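Local coordinates for protein C2 toxin component I (Clostridium botulinum, PDB 2J3X) that acts as the enzymatic component of the binary C2 toxin, an ADP-ribosyltransferase that modifies actin in host cells, at residues Thr349-Thr354 with Gln388-Asn393. The protein carries 2 engineered substitutions. Numbering follows the deposited sequence.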
loop_
_atom_site.group_PDB
_atom_site.type_symbol
_atom_site.label_atom_id
_atom_site.label_comp_id
_atom_site.label_asym_id
_atom_site.label_seq_id
_atom_site.Cartn_x
_atom_site.Cartn_y
_atom_site.Cartn_z
ATOM N N THR A 349 12.475 -6.219 -9.563
ATOM C CA THR A 349 11.513 -5.997 -8.477
ATOM C C THR A 349 11.351 -7.356 -7.847
ATOM O O THR A 349 11.817 -8.357 -8.404
ATOM C CB THR A 349 10.104 -5.549 -9.033
ATOM O OG1 THR A 349 9.506 -6.655 -9.747
ATOM C CG2 THR A 349 10.219 -4.332 -9.959
ATOM N N SER A 350 10.773 -7.397 -6.656
ATOM C CA SER A 350 10.487 -8.690 -6.012
ATOM C C SER A 350 9.069 -8.712 -5.517
ATOM O O SER A 350 8.518 -7.657 -5.135
ATOM C CB SER A 350 11.419 -8.879 -4.796
ATOM O OG SER A 350 11.115 -10.118 -4.141
ATOM N N LEU A 351 8.442 -9.902 -5.454
ATOM C CA LEU A 351 7.183 -9.915 -4.715
ATOM C C LEU A 351 7.313 -9.732 -3.208
ATOM O O LEU A 351 6.311 -9.484 -2.505
ATOM C CB LEU A 351 6.375 -11.232 -5.052
ATOM C CG LEU A 351 5.868 -11.385 -6.488
ATOM C CD1 LEU A 351 4.903 -12.596 -6.516
ATOM C CD2 LEU A 351 5.076 -10.133 -6.977
ATOM N N LYS A 352 8.542 -9.878 -2.676
ATOM C CA LYS A 352 8.788 -9.620 -1.282
ATOM C C LYS A 352 9.110 -8.147 -1.038
ATOM O O LYS A 352 10.029 -7.620 -1.700
ATOM C CB LYS A 352 9.951 -10.487 -0.763
ATOM C CG LYS A 352 9.623 -11.961 -0.698
ATOM C CD LYS A 352 10.696 -12.704 0.103
ATOM C CE LYS A 352 11.855 -12.953 -0.751
ATOM N NZ LYS A 352 12.745 -14.080 -0.211
ATOM N N SER A 353 8.383 -7.489 -0.131
ATOM C CA SER A 353 8.647 -6.061 0.108
ATOM C C SER A 353 10.012 -5.808 0.734
ATOM O O SER A 353 10.566 -4.706 0.540
ATOM C CB SER A 353 7.611 -5.373 1.001
ATOM O OG SER A 353 7.722 -5.823 2.340
ATOM N N THR A 354 10.529 -6.758 1.524
ATOM C CA THR A 354 11.681 -6.424 2.381
ATOM C C THR A 354 12.687 -7.575 2.493
ATOM O O THR A 354 12.906 -8.121 3.571
ATOM C CB THR A 354 11.203 -6.005 3.778
ATOM O OG1 THR A 354 10.151 -5.030 3.624
ATOM C CG2 THR A 354 12.407 -5.305 4.564
ATOM N N GLN A 388 12.387 -14.298 -5.709
ATOM C CA GLN A 388 11.062 -13.937 -6.251
ATOM C C GLN A 388 11.121 -12.685 -7.104
ATOM O O GLN A 388 10.321 -11.751 -6.946
ATOM C CB GLN A 388 10.032 -13.764 -5.141
ATOM C CG GLN A 388 9.938 -15.004 -4.264
ATOM C CD GLN A 388 8.802 -14.935 -3.254
ATOM O OE1 GLN A 388 7.883 -14.135 -3.403
ATOM N NE2 GLN A 388 8.833 -15.822 -2.266
ATOM N N GLU A 389 12.038 -12.692 -8.060
ATOM C CA GLU A 389 12.243 -11.524 -8.887
ATOM C C GLU A 389 11.244 -11.435 -10.026
ATOM O O GLU A 389 11.007 -12.417 -10.741
ATOM C CB GLU A 389 13.657 -11.569 -9.515
ATOM C CG GLU A 389 13.859 -10.435 -10.499
ATOM C CD GLU A 389 15.322 -10.253 -10.940
ATOM O OE1 GLU A 389 16.221 -10.851 -10.297
ATOM O OE2 GLU A 389 15.563 -9.454 -11.878
ATOM N N ILE A 390 10.679 -10.258 -10.206
ATOM C CA ILE A 390 10.021 -9.978 -11.471
ATOM C C ILE A 390 10.932 -8.972 -12.187
ATOM O O ILE A 390 11.156 -7.855 -11.690
ATOM C CB ILE A 390 8.594 -9.398 -11.280
ATOM C CG1 ILE A 390 7.627 -10.529 -10.816
ATOM C CG2 ILE A 390 8.068 -8.913 -12.636
ATOM C CD1 ILE A 390 6.224 -10.008 -10.340
ATOM N N LEU A 391 11.407 -9.356 -13.365
ATOM C CA LEU A 391 12.271 -8.479 -14.161
ATOM C C LEU A 391 11.425 -7.671 -15.134
ATOM O O LEU A 391 10.675 -8.256 -15.942
ATOM C CB LEU A 391 13.332 -9.318 -14.910
ATOM C CG LEU A 391 14.246 -8.483 -15.827
ATOM C CD1 LEU A 391 15.095 -7.671 -14.929
ATOM C CD2 LEU A 391 15.131 -9.419 -16.681
ATOM N N LEU A 392 11.550 -6.348 -15.074
ATOM C CA LEU A 392 10.747 -5.502 -15.977
ATOM C C LEU A 392 11.543 -5.094 -17.206
ATOM O O LEU A 392 12.767 -4.862 -17.105
ATOM C CB LEU A 392 10.299 -4.211 -15.242
ATOM C CG LEU A 392 9.538 -4.406 -13.929
ATOM C CD1 LEU A 392 9.068 -3.044 -13.407
ATOM C CD2 LEU A 392 8.317 -5.264 -14.166
ATOM N N ASN A 393 10.826 -4.905 -18.313
ATOM C CA ASN A 393 11.441 -4.444 -19.552
ATOM C C ASN A 393 12.132 -3.087 -19.351
ATOM O O ASN A 393 11.753 -2.274 -18.442
ATOM C CB ASN A 393 10.394 -4.365 -20.641
ATOM C CG ASN A 393 11.000 -4.291 -22.018
ATOM O OD1 ASN A 393 12.131 -4.763 -22.229
ATOM N ND2 ASN A 393 10.241 -3.729 -22.973
#
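Thr349 and Ile390 form an antiparallel hydrogen-bonded pair: Thr349 N reaches Ile390 O at 3.0 Å, and Ile390 N returns to Thr349 O. The Thr349 side chain reinforces the pairing. Its CB lies 3.7 Å from Ile390 O. With chi1 at 68°, OG1 sits between the backbone N and carbonyl carbon and donates to Ile390 O at 2.8 Å, with a C=O...OG1 angle of 124° and a 17° tilt from the carbonyl plane; one residue thus grips that carbonyl twice. The other branch, CG2, ends against Leu392 CD1 at 3.9 Å. Ser350 and Glu389 make the next, non-hydrogen-bonded pair. Beyond it, Leu351 N donates to Gln388 O at 3.0 Å. Gln388 OE1 accepts from Ser226 N and lies beside Leu351 CB (3.7 Å) and Lys352 CG, the Lys352 and Gln388 side chains crossing at about a right angle. Leu351 CD2 meets Ile390 CD1 tip to tip at 3.6 Å. Ser350 OG accepts from Lys352 N at 3.0 Å, an ST turn where the strand ends; it also bonds Glu387 O. Thr349 and Ser350 probably belong to the Ser-Thr-Ser motif, and Glu387, Gln388 and Glu389 to the Glu-X-Glu motif, of arginine-specific ADP-ribosyltransferases; the pairing brings the two side by side. Strand 389-392 is central in a three-stranded antiparallel sheet, between 347-350 and 375-377. Trp229 of helix 227-234 touches Leu351 and Ile390, while Ala297 of strand 295-301 and Leu367 of strand 363-369 pack against Thr349.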